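Local structure of pyridoxine 4-oxidase (Mesorhizobium loti, 4HA6) at residues Thr38-Ile42 with Gly53-Asp57; His88-Met93 with Asn183-Ile187; Gly175-Gly179 with Ala327-Pro331; Val270-Val276 with Arg372-Pro376; Ile342-Phe347 with Phe436-Ile442. The protein oxidises pyridoxine, most likely at its 4-hydroxymethyl group to give pyridoxal, using a bound FAD as a member of the GMC oxidoreductase family. One frame throughout, in Å; residues are numbered along the deposited sequence. Where two conformers were deposited one is given.

Contact 1: Thr38-Ile42 with Gly53-Asp57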
# COMPACT_ATOMS: atom_id res chain seq x y z
N THR A 38 21.02 -1.14 -6.34
CA THR A 38 22.39 -1.62 -6.11
C THR A 38 22.64 -1.88 -4.62
O THR A 38 23.52 -2.66 -4.25
CB THR A 38 23.47 -0.63 -6.62
OG1 THR A 38 23.54 0.51 -5.76
CG2 THR A 38 23.18 -0.18 -8.05
N ASP A 39 21.85 -1.22 -3.77
CA ASP A 39 21.94 -1.37 -2.32
C ASP A 39 21.50 -2.78 -1.91
O ASP A 39 20.35 -3.16 -2.13
CB ASP A 39 21.06 -0.32 -1.64
CG ASP A 39 21.32 -0.19 -0.15
OD1 ASP A 39 21.46 -1.22 0.54
OD2 ASP A 39 21.39 0.96 0.34
N PRO A 40 22.42 -3.56 -1.30
CA PRO A 40 22.15 -4.96 -0.93
C PRO A 40 21.20 -5.10 0.27
O PRO A 40 20.54 -6.14 0.40
CB PRO A 40 23.54 -5.48 -0.55
CG PRO A 40 24.26 -4.28 -0.05
CD PRO A 40 23.78 -3.14 -0.92
N ASP A 41 21.13 -4.07 1.11
CA ASP A 41 20.21 -4.06 2.25
C ASP A 41 18.75 -4.25 1.81
O ASP A 41 17.92 -4.75 2.58
CB ASP A 41 20.36 -2.76 3.06
CG ASP A 41 21.72 -2.64 3.74
OD1 ASP A 41 22.27 -3.67 4.20
OD2 ASP A 41 22.24 -1.50 3.83
N ILE A 42 18.45 -3.86 0.57
CA ILE A 42 17.11 -3.94 0.00
C ILE A 42 16.50 -5.35 0.07
O ILE A 42 15.29 -5.51 0.29
CB ILE A 42 17.08 -3.42 -1.47
CG1 ILE A 42 17.54 -1.97 -1.55
CG2 ILE A 42 15.69 -3.57 -2.08
CD1 ILE A 42 17.54 -1.41 -2.97
N GLY A 53 14.66 7.17 4.21
CA GLY A 53 15.56 8.31 4.28
C GLY A 53 16.79 8.16 3.39
O GLY A 53 17.62 9.08 3.31
N ARG A 54 16.91 7.02 2.72
CA ARG A 54 17.99 6.80 1.75
C ARG A 54 17.66 7.45 0.41
O ARG A 54 16.58 8.03 0.25
CB ARG A 54 18.28 5.31 1.56
CG ARG A 54 19.29 4.74 2.55
CD ARG A 54 18.81 3.41 3.10
NE ARG A 54 19.70 2.29 2.79
CZ ARG A 54 20.27 1.51 3.70
NH1 ARG A 54 20.05 1.71 4.99
NH2 ARG A 54 21.05 0.51 3.32
N SER A 55 18.58 7.32 -0.53
CA SER A 55 18.53 8.03 -1.82
C SER A 55 17.29 7.73 -2.69
O SER A 55 16.79 8.61 -3.41
CB SER A 55 19.82 7.77 -2.60
OG SER A 55 19.79 8.36 -3.88
N TYR A 56 16.82 6.48 -2.64
CA TYR A 56 15.73 6.01 -3.50
C TYR A 56 14.36 6.04 -2.79
O TYR A 56 13.45 5.27 -3.14
CB TYR A 56 16.04 4.60 -4.01
CG TYR A 56 16.61 3.68 -2.95
CD1 TYR A 56 17.99 3.58 -2.76
CD2 TYR A 56 15.78 2.92 -2.13
CE1 TYR A 56 18.52 2.74 -1.79
CE2 TYR A 56 16.29 2.08 -1.16
CZ TYR A 56 17.67 1.99 -1.00
OH TYR A 56 18.18 1.16 -0.03
N ASP A 57 14.22 6.94 -1.82
CA ASP A 57 12.98 7.12 -1.07
C ASP A 57 12.53 8.58 -1.23
O ASP A 57 13.28 9.50 -0.87
CB ASP A 57 13.19 6.73 0.41
CG ASP A 57 12.07 7.23 1.35
OD1 ASP A 57 10.94 7.52 0.89
OD2 ASP A 57 12.32 7.30 2.57

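Contact 2: His88-Met93 with Asn183-Ile187. With FAD (flavin-adenine dinucleotide), chain B; PXM (4-(aminomethyl)-5-(hydroxymethyl)-2-methylpyridin-3-ol), chain J.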
# COMPACT_ATOMS: atom_id res chain seq x y z
N HIS A 88 8.99 -2.09 1.09
CA HIS A 88 8.04 -3.02 1.74
C HIS A 88 8.33 -3.51 3.15
O HIS A 88 9.49 -3.66 3.53
CB HIS A 88 8.05 -4.32 0.93
CG HIS A 88 6.83 -4.56 0.12
ND1 HIS A 88 6.76 -5.59 -0.80
CD2 HIS A 88 5.63 -3.94 0.09
CE1 HIS A 88 5.57 -5.58 -1.37
NE2 HIS A 88 4.87 -4.59 -0.84
N ALA A 89 7.27 -3.83 3.89
CA ALA A 89 7.40 -4.75 5.01
C ALA A 89 7.15 -6.17 4.50
O ALA A 89 7.12 -7.13 5.28
CB ALA A 89 6.45 -4.39 6.13
N MET A 90 6.98 -6.28 3.18
CA MET A 90 6.71 -7.52 2.44
C MET A 90 5.53 -8.40 2.90
O MET A 90 5.47 -9.59 2.56
CB MET A 90 8.00 -8.32 2.16
CG MET A 90 8.92 -8.62 3.35
SD MET A 90 10.68 -8.29 3.00
CE MET A 90 10.89 -6.73 3.87
N GLY A 91 4.59 -7.82 3.65
CA GLY A 91 3.39 -8.54 4.03
C GLY A 91 2.52 -8.73 2.80
O GLY A 91 2.42 -7.81 1.97
N TYR A 92 1.91 -9.91 2.67
CA TYR A 92 0.98 -10.18 1.57
C TYR A 92 -0.42 -10.47 2.12
O TYR A 92 -0.66 -11.53 2.72
CB TYR A 92 1.47 -11.36 0.73
CG TYR A 92 0.65 -11.62 -0.52
CD1 TYR A 92 0.85 -10.87 -1.68
CD2 TYR A 92 -0.33 -12.61 -0.53
CE1 TYR A 92 0.10 -11.10 -2.83
CE2 TYR A 92 -1.09 -12.85 -1.68
CZ TYR A 92 -0.87 -12.10 -2.82
OH TYR A 92 -1.63 -12.35 -3.93
N MET A 93 -1.33 -9.52 1.93
CA MET A 93 -2.72 -9.66 2.37
C MET A 93 -3.63 -9.28 1.21
O MET A 93 -3.65 -8.12 0.81
CB MET A 93 -3.00 -8.69 3.54
CG MET A 93 -2.41 -9.08 4.90
SD MET A 93 -0.62 -8.81 5.07
CE MET A 93 -0.54 -8.64 6.86
N ASN A 183 1.87 -13.39 9.53
CA ASN A 183 1.65 -12.78 8.22
C ASN A 183 2.31 -13.61 7.13
O ASN A 183 3.43 -14.07 7.29
CB ASN A 183 2.25 -11.37 8.17
CG ASN A 183 1.69 -10.47 9.26
OD1 ASN A 183 0.58 -10.66 9.72
ND2 ASN A 183 2.49 -9.48 9.68
N SER A 184 1.60 -13.80 6.01
CA SER A 184 2.23 -14.34 4.82
C SER A 184 3.19 -13.28 4.28
O SER A 184 2.92 -12.09 4.42
CB SER A 184 1.18 -14.69 3.76
OG SER A 184 0.25 -15.65 4.27
N LEU A 185 4.30 -13.72 3.68
CA LEU A 185 5.37 -12.81 3.27
C LEU A 185 5.89 -13.09 1.86
O LEU A 185 5.94 -14.25 1.43
CB LEU A 185 6.54 -12.89 4.24
CG LEU A 185 6.30 -12.50 5.70
CD1 LEU A 185 7.50 -12.89 6.54
CD2 LEU A 185 6.07 -11.01 5.80
N ASN A 186 6.28 -12.04 1.14
CA ASN A 186 6.94 -12.24 -0.16
C ASN A 186 8.43 -12.42 0.05
O ASN A 186 9.21 -11.48 -0.14
CB ASN A 186 6.70 -11.07 -1.12
CG ASN A 186 5.23 -10.89 -1.48
OD1 ASN A 186 4.75 -9.76 -1.61
ND2 ASN A 186 4.51 -12.00 -1.66
N ILE A 187 8.80 -13.63 0.47
CA ILE A 187 10.18 -14.01 0.74
C ILE A 187 10.41 -15.38 0.12
O ILE A 187 9.51 -16.23 0.13
CB ILE A 187 10.46 -14.07 2.27
CG1 ILE A 187 10.25 -12.70 2.93
CG2 ILE A 187 11.88 -14.55 2.57
CD1 ILE A 187 10.56 -12.68 4.43
PA FAD B . 4.71 2.36 -6.37
O1A FAD B . 5.08 0.90 -6.17
O2A FAD B . 5.05 3.35 -5.30
O5B FAD B . 5.39 2.82 -7.77
C5B FAD B . 5.48 4.17 -8.22
C4B FAD B . 6.69 4.21 -9.13
O4B FAD B . 6.58 5.24 -10.12
C3B FAD B . 7.96 4.50 -8.34
O3B FAD B . 8.95 3.56 -8.80
C2B FAD B . 8.33 5.93 -8.70
O2B FAD B . 9.75 6.14 -8.66
C1B FAD B . 7.76 6.07 -10.11
N9A FAD B . 7.33 7.45 -10.50
C8A FAD B . 6.63 8.32 -9.74
N7A FAD B . 6.41 9.47 -10.43
C5A FAD B . 6.96 9.35 -11.66
C6A FAD B . 7.08 10.19 -12.87
N6A FAD B . 6.53 11.45 -12.92
N1A FAD B . 7.74 9.67 -13.94
C2A FAD B . 8.28 8.43 -13.92
N3A FAD B . 8.20 7.62 -12.84
C4A FAD B . 7.56 8.01 -11.69
N1 FAD B . 2.06 -3.16 1.18
C2 FAD B . 1.76 -4.42 1.53
O2 FAD B . 0.78 -4.98 0.99
N3 FAD B . 2.46 -5.09 2.47
C4 FAD B . 3.51 -4.55 3.11
O4 FAD B . 4.14 -5.18 3.99
C4X FAD B . 3.90 -3.16 2.77
N5 FAD B . 4.93 -2.53 3.37
C5X FAD B . 5.28 -1.27 3.02
C6 FAD B . 6.35 -0.63 3.64
C7 FAD B . 6.71 0.66 3.28
C7M FAD B . 7.88 1.33 3.96
C8 FAD B . 5.94 1.38 2.22
C8M FAD B . 6.33 2.78 1.84
C9 FAD B . 4.86 0.75 1.60
C9A FAD B . 4.51 -0.54 1.97
N10 FAD B . 3.42 -1.18 1.35
C10 FAD B . 3.09 -2.49 1.73
C1' FAD B . 2.64 -0.48 0.32
C2' FAD B . 2.94 -0.98 -1.09
O2' FAD B . 4.36 -1.09 -1.28
C3' FAD B . 2.35 0.05 -2.05
O3' FAD B . 0.97 0.27 -1.70
C4' FAD B . 2.45 -0.41 -3.50
O4' FAD B . 3.83 -0.67 -3.78
C5' FAD B . 1.88 0.63 -4.46
O5' FAD B . 2.38 0.36 -5.77
P FAD B . 2.08 1.37 -6.97
O1P FAD B . 2.37 0.70 -8.31
O2P FAD B . 0.73 2.02 -6.74
O3P FAD B . 3.15 2.53 -6.70
N1 PXM J . 4.28 -2.36 10.06
C2 PXM J . 4.24 -1.32 9.23
C2A PXM J . 4.54 0.08 9.67
C3 PXM J . 3.92 -1.60 7.91
O3 PXM J . 3.87 -0.56 7.00
C4 PXM J . 3.63 -2.91 7.47
C5 PXM J . 3.69 -3.97 8.43
C5A PXM J . 3.43 -5.44 8.16
O5 PXM J . 2.64 -5.78 7.08
C6 PXM J . 4.03 -3.62 9.74
C4A PXM J . 3.29 -3.09 6.02
N4 PXM J . 2.30 -2.18 5.54
O HOH W 1 3.22 -7.71 -0.71
O HOH W 2 -1.15 -12.74 5.46

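Contact 3: Gly175-Gly179 with Ala327-Pro331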
# COMPACT_ATOMS: atom_id res chain seq x y z
N GLY A 175 -10.04 -15.81 2.15
CA GLY A 175 -11.38 -15.23 2.13
C GLY A 175 -11.84 -15.01 3.56
O GLY A 175 -12.78 -14.25 3.82
N GLU A 176 -11.18 -15.69 4.50
CA GLU A 176 -11.37 -15.46 5.93
C GLU A 176 -10.14 -14.72 6.46
O GLU A 176 -9.03 -15.25 6.41
CB GLU A 176 -11.54 -16.79 6.68
CG GLU A 176 -11.77 -16.62 8.19
CD GLU A 176 -12.08 -17.93 8.90
OE1 GLU A 176 -12.29 -17.91 10.14
OE2 GLU A 176 -12.11 -18.97 8.21
N MET A 177 -10.35 -13.51 6.98
CA MET A 177 -9.22 -12.66 7.36
C MET A 177 -9.16 -12.39 8.88
O MET A 177 -8.08 -12.13 9.43
CB MET A 177 -9.28 -11.36 6.53
CG MET A 177 -8.21 -10.35 6.84
SD MET A 177 -8.09 -9.17 5.47
CE MET A 177 -6.72 -8.14 6.03
N ILE A 178 -10.30 -12.50 9.55
CA ILE A 178 -10.34 -12.37 11.01
C ILE A 178 -9.82 -13.65 11.65
O ILE A 178 -10.30 -14.74 11.33
CB ILE A 178 -11.77 -12.11 11.53
CG1 ILE A 178 -12.17 -10.65 11.31
CG2 ILE A 178 -11.88 -12.44 13.01
CD1 ILE A 178 -13.58 -10.35 11.77
N GLY A 179 -8.85 -13.52 12.55
CA GLY A 179 -8.27 -14.69 13.21
C GLY A 179 -6.85 -14.39 13.66
O GLY A 179 -6.47 -13.21 13.72
N ALA A 327 -16.50 -12.93 17.03
CA ALA A 327 -17.30 -12.62 15.85
C ALA A 327 -16.47 -12.69 14.56
O ALA A 327 -15.28 -12.34 14.55
CB ALA A 327 -17.95 -11.26 16.00
N ALA A 328 -17.12 -13.14 13.49
CA ALA A 328 -16.48 -13.34 12.19
C ALA A 328 -16.82 -12.19 11.24
O ALA A 328 -17.52 -11.24 11.63
CB ALA A 328 -16.93 -14.67 11.60
N GLY A 329 -16.34 -12.28 10.01
CA GLY A 329 -16.75 -11.35 8.97
C GLY A 329 -15.68 -10.36 8.57
O GLY A 329 -14.48 -10.66 8.65
N GLN A 330 -16.10 -9.17 8.13
CA GLN A 330 -15.16 -8.15 7.68
C GLN A 330 -14.44 -7.50 8.85
O GLN A 330 -15.09 -7.10 9.82
CB GLN A 330 -15.87 -7.08 6.87
CG GLN A 330 -14.90 -6.12 6.22
CD GLN A 330 -15.62 -5.03 5.47
OE1 GLN A 330 -16.69 -4.61 5.90
NE2 GLN A 330 -15.05 -4.57 4.35
N PRO A 331 -13.10 -7.40 8.77
CA PRO A 331 -12.39 -6.78 9.90
C PRO A 331 -12.83 -5.35 10.14
O PRO A 331 -13.26 -4.68 9.19
CB PRO A 331 -10.92 -6.79 9.44
CG PRO A 331 -10.82 -7.91 8.43
CD PRO A 331 -12.19 -7.98 7.77
O HOH W 3 -12.97 -12.85 8.13

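Contact 4: Val270-Val276 with Arg372-Pro376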
# COMPACT_ATOMS: atom_id res chain seq x y z
N VAL A 270 -7.69 24.26 -8.08
CA VAL A 270 -6.37 23.78 -7.65
C VAL A 270 -5.28 24.10 -8.68
O VAL A 270 -4.16 24.50 -8.32
CB VAL A 270 -6.42 22.25 -7.36
CG1 VAL A 270 -5.03 21.66 -7.30
CG2 VAL A 270 -7.16 22.00 -6.08
N LEU A 271 -5.58 23.92 -9.97
CA LEU A 271 -4.56 24.15 -10.99
C LEU A 271 -4.27 25.65 -11.09
O LEU A 271 -3.08 26.07 -11.21
CB LEU A 271 -4.99 23.60 -12.35
CG LEU A 271 -5.34 22.12 -12.44
CD1 LEU A 271 -5.90 21.81 -13.83
CD2 LEU A 271 -4.15 21.27 -12.16
N ASP A 272 -5.33 26.46 -11.02
CA ASP A 272 -5.17 27.92 -11.01
C ASP A 272 -4.16 28.30 -9.93
O ASP A 272 -3.15 28.94 -10.21
CB ASP A 272 -6.52 28.62 -10.72
CG ASP A 272 -7.30 28.96 -11.98
OD1 ASP A 272 -6.87 28.57 -13.10
OD2 ASP A 272 -8.37 29.61 -11.86
N ALA A 273 -4.42 27.88 -8.70
CA ALA A 273 -3.59 28.22 -7.54
C ALA A 273 -2.17 27.67 -7.67
O ALA A 273 -1.25 28.16 -7.01
CB ALA A 273 -4.23 27.70 -6.27
N ALA A 274 -1.99 26.66 -8.51
CA ALA A 274 -0.65 26.12 -8.72
C ALA A 274 0.01 26.79 -9.92
O ALA A 274 1.16 26.46 -10.25
CB ALA A 274 -0.72 24.64 -8.95
N GLY A 275 -0.71 27.69 -10.58
CA GLY A 275 -0.21 28.35 -11.77
C GLY A 275 -0.17 27.44 -12.99
O GLY A 275 0.67 27.60 -13.87
N VAL A 276 -1.08 26.46 -13.04
CA VAL A 276 -1.11 25.56 -14.19
C VAL A 276 -2.38 25.79 -14.99
O VAL A 276 -3.48 25.81 -14.42
CB VAL A 276 -1.04 24.06 -13.76
CG1 VAL A 276 -1.17 23.15 -14.99
CG2 VAL A 276 0.25 23.77 -13.06
N ARG A 372 -2.74 17.84 -3.59
CA ARG A 372 -2.79 18.94 -4.56
C ARG A 372 -1.36 19.30 -4.96
O ARG A 372 -0.48 19.30 -4.10
CB ARG A 372 -3.37 20.20 -3.91
CG ARG A 372 -4.86 20.21 -3.71
CD ARG A 372 -5.28 21.51 -2.98
NE ARG A 372 -5.19 21.40 -1.52
CZ ARG A 372 -4.66 22.32 -0.72
NH1 ARG A 372 -4.13 23.43 -1.22
NH2 ARG A 372 -4.63 22.11 0.59
N ILE A 373 -1.13 19.63 -6.23
CA ILE A 373 0.18 20.16 -6.61
C ILE A 373 0.30 21.59 -6.06
O ILE A 373 -0.72 22.31 -5.99
CB ILE A 373 0.38 20.20 -8.15
CG1 ILE A 373 -0.78 20.92 -8.84
CG2 ILE A 373 0.55 18.78 -8.72
CD1 ILE A 373 -0.51 21.24 -10.32
N SER A 374 1.51 22.00 -5.66
CA SER A 374 1.72 23.37 -5.19
C SER A 374 2.20 24.31 -6.31
O SER A 374 2.15 25.54 -6.19
CB SER A 374 2.72 23.41 -4.02
OG SER A 374 4.04 23.04 -4.42
N GLY A 375 2.67 23.73 -7.41
CA GLY A 375 3.15 24.54 -8.53
C GLY A 375 3.30 23.63 -9.73
O GLY A 375 3.01 22.43 -9.63
N PRO A 376 3.78 24.17 -10.86
CA PRO A 376 3.90 23.34 -12.07
C PRO A 376 5.14 22.44 -12.07
O PRO A 376 5.20 21.51 -12.88
CB PRO A 376 4.04 24.38 -13.20
CG PRO A 376 3.94 25.77 -12.54
CD PRO A 376 4.19 25.57 -11.09
O HOH W 4 -2.80 24.32 -5.77

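Contact 5: Ile342-Phe347 with Phe436-Ile442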
# COMPACT_ATOMS: atom_id res chain seq x y z
N ILE A 342 8.52 -0.40 18.74
CA ILE A 342 8.17 0.71 17.85
C ILE A 342 7.28 1.79 18.50
O ILE A 342 6.19 1.51 18.96
CB ILE A 342 7.49 0.16 16.57
CG1 ILE A 342 8.49 -0.67 15.77
CG2 ILE A 342 6.90 1.30 15.74
CD1 ILE A 342 7.97 -1.17 14.43
N VAL A 343 7.77 3.03 18.53
CA VAL A 343 6.95 4.14 19.02
C VAL A 343 7.05 5.32 18.05
O VAL A 343 8.00 5.40 17.27
CB VAL A 343 7.38 4.62 20.43
CG1 VAL A 343 7.39 3.47 21.42
CG2 VAL A 343 8.75 5.29 20.37
N SER A 344 6.06 6.22 18.09
CA SER A 344 6.11 7.42 17.25
C SER A 344 7.16 8.39 17.79
O SER A 344 7.75 8.14 18.85
CB SER A 344 4.75 8.13 17.24
OG SER A 344 4.50 8.75 18.49
N GLU A 345 7.39 9.49 17.09
CA GLU A 345 8.32 10.51 17.57
C GLU A 345 7.85 11.19 18.86
O GLU A 345 8.64 11.86 19.52
CB GLU A 345 8.60 11.57 16.49
CG GLU A 345 7.55 12.67 16.42
CD GLU A 345 6.25 12.23 15.75
OE1 GLU A 345 6.15 11.06 15.30
OE2 GLU A 345 5.31 13.06 15.68
N SER A 346 6.58 11.00 19.22
CA SER A 346 6.04 11.57 20.45
C SER A 346 6.56 10.90 21.73
O SER A 346 6.30 11.39 22.83
CB SER A 346 4.51 11.49 20.46
OG SER A 346 3.96 12.03 19.28
N PHE A 347 7.27 9.78 21.60
CA PHE A 347 7.78 9.07 22.78
C PHE A 347 9.26 8.74 22.64
O PHE A 347 9.77 8.57 21.53
CB PHE A 347 6.98 7.78 22.99
CG PHE A 347 5.49 7.99 23.01
CD1 PHE A 347 4.71 7.65 21.91
CD2 PHE A 347 4.88 8.54 24.12
CE1 PHE A 347 3.34 7.84 21.93
CE2 PHE A 347 3.50 8.74 24.15
CZ PHE A 347 2.73 8.39 23.05
N PHE A 436 -3.68 10.15 23.62
CA PHE A 436 -2.62 9.18 23.41
C PHE A 436 -2.63 8.64 21.98
O PHE A 436 -1.58 8.55 21.33
CB PHE A 436 -2.74 8.03 24.39
CG PHE A 436 -1.77 6.93 24.11
CD1 PHE A 436 -2.17 5.79 23.43
CD2 PHE A 436 -0.44 7.04 24.50
CE1 PHE A 436 -1.27 4.77 23.14
CE2 PHE A 436 0.47 6.03 24.23
CZ PHE A 436 0.06 4.89 23.54
N ILE A 437 -3.81 8.26 21.50
CA ILE A 437 -3.92 7.72 20.14
C ILE A 437 -3.42 8.74 19.10
O ILE A 437 -2.62 8.41 18.22
CB ILE A 437 -5.35 7.24 19.84
CG1 ILE A 437 -5.69 6.02 20.70
CG2 ILE A 437 -5.53 6.91 18.36
CD1 ILE A 437 -7.19 5.67 20.73
N ALA A 438 -3.87 9.99 19.23
CA ALA A 438 -3.49 11.08 18.32
C ALA A 438 -1.97 11.33 18.32
O ALA A 438 -1.38 11.68 17.29
CB ALA A 438 -4.25 12.36 18.70
N ARG A 439 -1.35 11.14 19.48
CA ARG A 439 0.08 11.34 19.63
C ARG A 439 0.87 10.15 19.10
O ARG A 439 2.03 10.30 18.67
CB ARG A 439 0.43 11.59 21.10
CG ARG A 439 0.26 13.06 21.57
CD ARG A 439 0.01 13.18 23.08
NE ARG A 439 0.89 12.34 23.90
CZ ARG A 439 0.50 11.61 24.95
NH1 ARG A 439 -0.77 11.59 25.34
NH2 ARG A 439 1.38 10.88 25.61
N SER A 440 0.24 8.97 19.11
CA SER A 440 0.95 7.72 18.81
C SER A 440 0.82 7.20 17.37
O SER A 440 1.69 6.45 16.88
CB SER A 440 0.50 6.62 19.79
OG SER A 440 -0.82 6.22 19.51
N VAL A 441 -0.28 7.54 16.69
CA VAL A 441 -0.50 6.97 15.36
C VAL A 441 0.58 7.37 14.34
O VAL A 441 1.05 8.52 14.31
CB VAL A 441 -1.92 7.30 14.79
CG1 VAL A 441 -3.01 6.53 15.55
CG2 VAL A 441 -2.19 8.80 14.80
N ILE A 442 0.98 6.41 13.51
CA ILE A 442 1.86 6.68 12.37
C ILE A 442 1.24 6.06 11.12
O ILE A 442 0.32 5.24 11.25
CB ILE A 442 3.26 6.06 12.59
CG1 ILE A 442 3.13 4.58 12.93
CG2 ILE A 442 4.02 6.80 13.71
CD1 ILE A 442 4.46 3.94 13.28

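Contact 1: Thr38-Ile42 with Gly53-Asp57
With CG anti to the backbone N (chi1 -167°), Asp39 reaches out to the folded chain of Arg54, whose bends at chi2 and chi3 bring its guanidinium to it. NE and NH2 of Arg54 both donate to a single oxygen of Asp39, a side-on grip within the guanidinium plane. NH2 of Arg54 lies 3.0 Å from OD2 of Asp39, on its syn side, whereas NE of Arg54 comes to the same OD2 at 3.3 Å from above the carboxylate plane. The two planes are 39° apart. Asp41 adds a second carboxylate to the salt-bridge network; its OD2 is modelled unusually close to Arg54 NH2, a length best taken as doubtful. OD1 of Asp39 accepts from the backbone N of Asp41 at 2.9 Å, an Asx turn that fixes the rotation of the carboxylate. Beside the ion pair, the Tyr56 hydroxyl gives Asp39 OD2 a weak bond, and Tyr56 CZ packs at 3.9 Å on Ile42 CD1. Tyr56 also rests on Leu51 and Leu87. All of this joins two parts of one long loop near the protein surface, between strands 28-31 and 60-61.

Contact 2: His88-Met93 with Asn183-Ile187
The Tyr92 ring and the Asn186 amide meet obliquely, their planes 62° apart, with ND2 of Asn186 3.8 Å from CD1 of Tyr92. Their polar ends are engaged elsewhere: Tyr92 OH with Glu125, Asn186 ND2 with Pro142 O. The ring of His88 comes obliquely to the isoalloxazine, its CD2 3.3 Å from FAD C4X, while flavin C5X lies at the edge of the imidazole, in its plane; His490 meets His88 edge-to-face. Replacing His88 with an alanine is likely to leave a gap beside the flavin and the His490 ring without its edge-to-face partner. Between the two segments runs a single beta bridge, Gly91 with Leu185: Asn186 N donates to Met90 O at 2.9 Å and Tyr92 N to Ser184 O. This bridge backs a flavin-binding loop of the GMC fold, whose backbone bonds to the N5-O4-N3 edge of the flavin. Ala89 N donates to FAD N5 at 2.7 Å, nearly straight at 171°, and Gly91 N donates to FAD O4, also at 2.7 Å; FAD N3 returns a bond to Gly91 O. At Gly91 a side chain would strike O5 of the bound pyridoxamine. A water donates to both Gly91 O and Asn186 OD1, and the Met93 methyl CE packs 3.7 Å from Asn183 OD1, which accepts from Met317 N.

Contact 3: Gly175-Gly179 with Ala327-Pro331
Ile178 and Pro331 mark the closest approach of two irregular backbones, their CA atoms 6.1 Å apart, with the contact made by side chains, largely on backbone, and by one water. The segment Ala327-Pro331 belongs to the loop joining antiparallel strands 314-320 and 333-338 of the six-stranded sheet, and Gly175-Gly179 comes from the long loop ahead of strand 187-188, so the contact fastens one loop against the end of a beta hairpin. Ile178 carries most of it. Its CG1 is anti to the carbonyl carbon (chi1 -78°), and the extended CG1-CD1 arm reaches over the opposing backbone, where CD1 lies 3.8 Å from Ala328 C. The other branch, CG2, sits 3.7 Å from Ala327 O. Ile178 CG1 also packs against Pro331 CG at 4.2 Å. The same ring atom, Pro331 CG, receives Met177 CG at 3.9 Å, the two side chains crossing at about a right angle. Met177 and Pro331 also share Tyr319 of strand 314-320 as a neighbour, and Gly179 pairs with the backbone of that tyrosine. The backbone angles of Gly329 would jam a CB against the preceding carbonyl O, which calls for glycine, and its own carbonyl serves the contact twice. Gly329 O lies 3.3 Å from Ile178 CD1, and it accepts from a water, 2.7 Å from Gly329 O, that in turn accepts from Met177 N at 2.9 Å.

Contact 4: Val270-Val276 with Arg372-Pro376
A Schellman motif closes the helix that begins at residue 268, Gly275 being the first residue to leave helical angles, and its turn is packed by the segment Arg372-Pro376. Val276 N donates to Leu271 O at 2.7 Å and Gly275 N to Asp272 O at 2.8 Å, with Gly275 at positive phi. Ala274 O, at this helix end, faces the backbone of the other segment: Gly375 CA makes a CH...O contact to it at 3.3 Å, and Pro376 CD lies beside it. Ile373 is the apolar centre. Its CG1 stands between the backbone N and the carbonyl carbon (chi1 52°), which carries CD1 to within 3.7 Å of Ala274 CB and 3.8 Å of Val276 CG2, with Leu271 CD2 more distant. Val276 CG2 also touches Pro376 CB. At the other end both methyls of Val270 lie across the aliphatic part of Arg372, which has two conformers, making this layer less certain. Cutting Val270 back to an alanine is likely to open a gap there and let the arginine chain turn more freely. One water donates to both Val270 O and Ile373 O. Val270, Leu271 and Ile373 rest in turn on Met261 of helix 252-262, while Arg372 pairs with Ile383 of strand 383-385.

Contact 5: Ile342-Phe347 with Phe436-Ile442
Arg439 O takes two hydroxyl donors, Ser344 OG at 2.9 Å and Ser346 OG at 2.7 Å, each tilted about 20° from the carbonyl plane. This carbonyl lies in the last turn of its helix, and the pair of serines supplies it with partners from outside. Ser344 OG is itself positioned between the backbone N and the carbonyl carbon (chi1 72°), where it accepts from Ser346 N at 3.1 Å. Beside the serines the Phe347 ring leans on Phe436 obliquely, centroids 5.5 Å apart and planes at 40°, with Phe347 CZ 3.5 Å from Phe436 CE2. Ser440 CB meets the Phe347 edge in its plane, and Arg439 NH2 approaches near that plane too, 3.3 Å from Phe347 CE2. NH1 of the same guanidinium forms a salt bridge with Asp435. Ile442 CG2 packs 3.8 Å from Ser344 CB, with Ile342 more loosely placed. Further out, Arg71 pairs with Glu345 and donates to the carbonyls of Ala438 and Val441, tying both segments together, and Phe436 continues onto Leu402 and Phe360. Ser344 thus forms an ST turn inside a type I turn closed by Phe347 N to Ser344 O, set against the junction where helix 430-440 passes directly into strand 441-443 of the antiparallel sheet; the Ile442 side chain is about 5 Å from the bound pyridoxamine.

In the fold
Contact 2 lies at the active site, touching both FAD and pyridoxamine, and the others lie at varying distances from it. Contact 3 adjoins it in sequence, with centres about 19 Å apart, and their segments alternate along the chain; the side chain of Met177 lies about 10 Å from each bound group. Contact 5 approaches from the substrate side, its nearest atoms about 9 Å from those of contact 2. Contacts 1 and 2 do not touch, their nearest atoms being about 6 Å apart, and the side chain of Tyr56 is about 8 Å from the cofactor. Contact 4 is remote, its centre about 37 Å from that of contact 2 across the chain's centre, although the side chain of Ile373 is still about 10 Å from FAD.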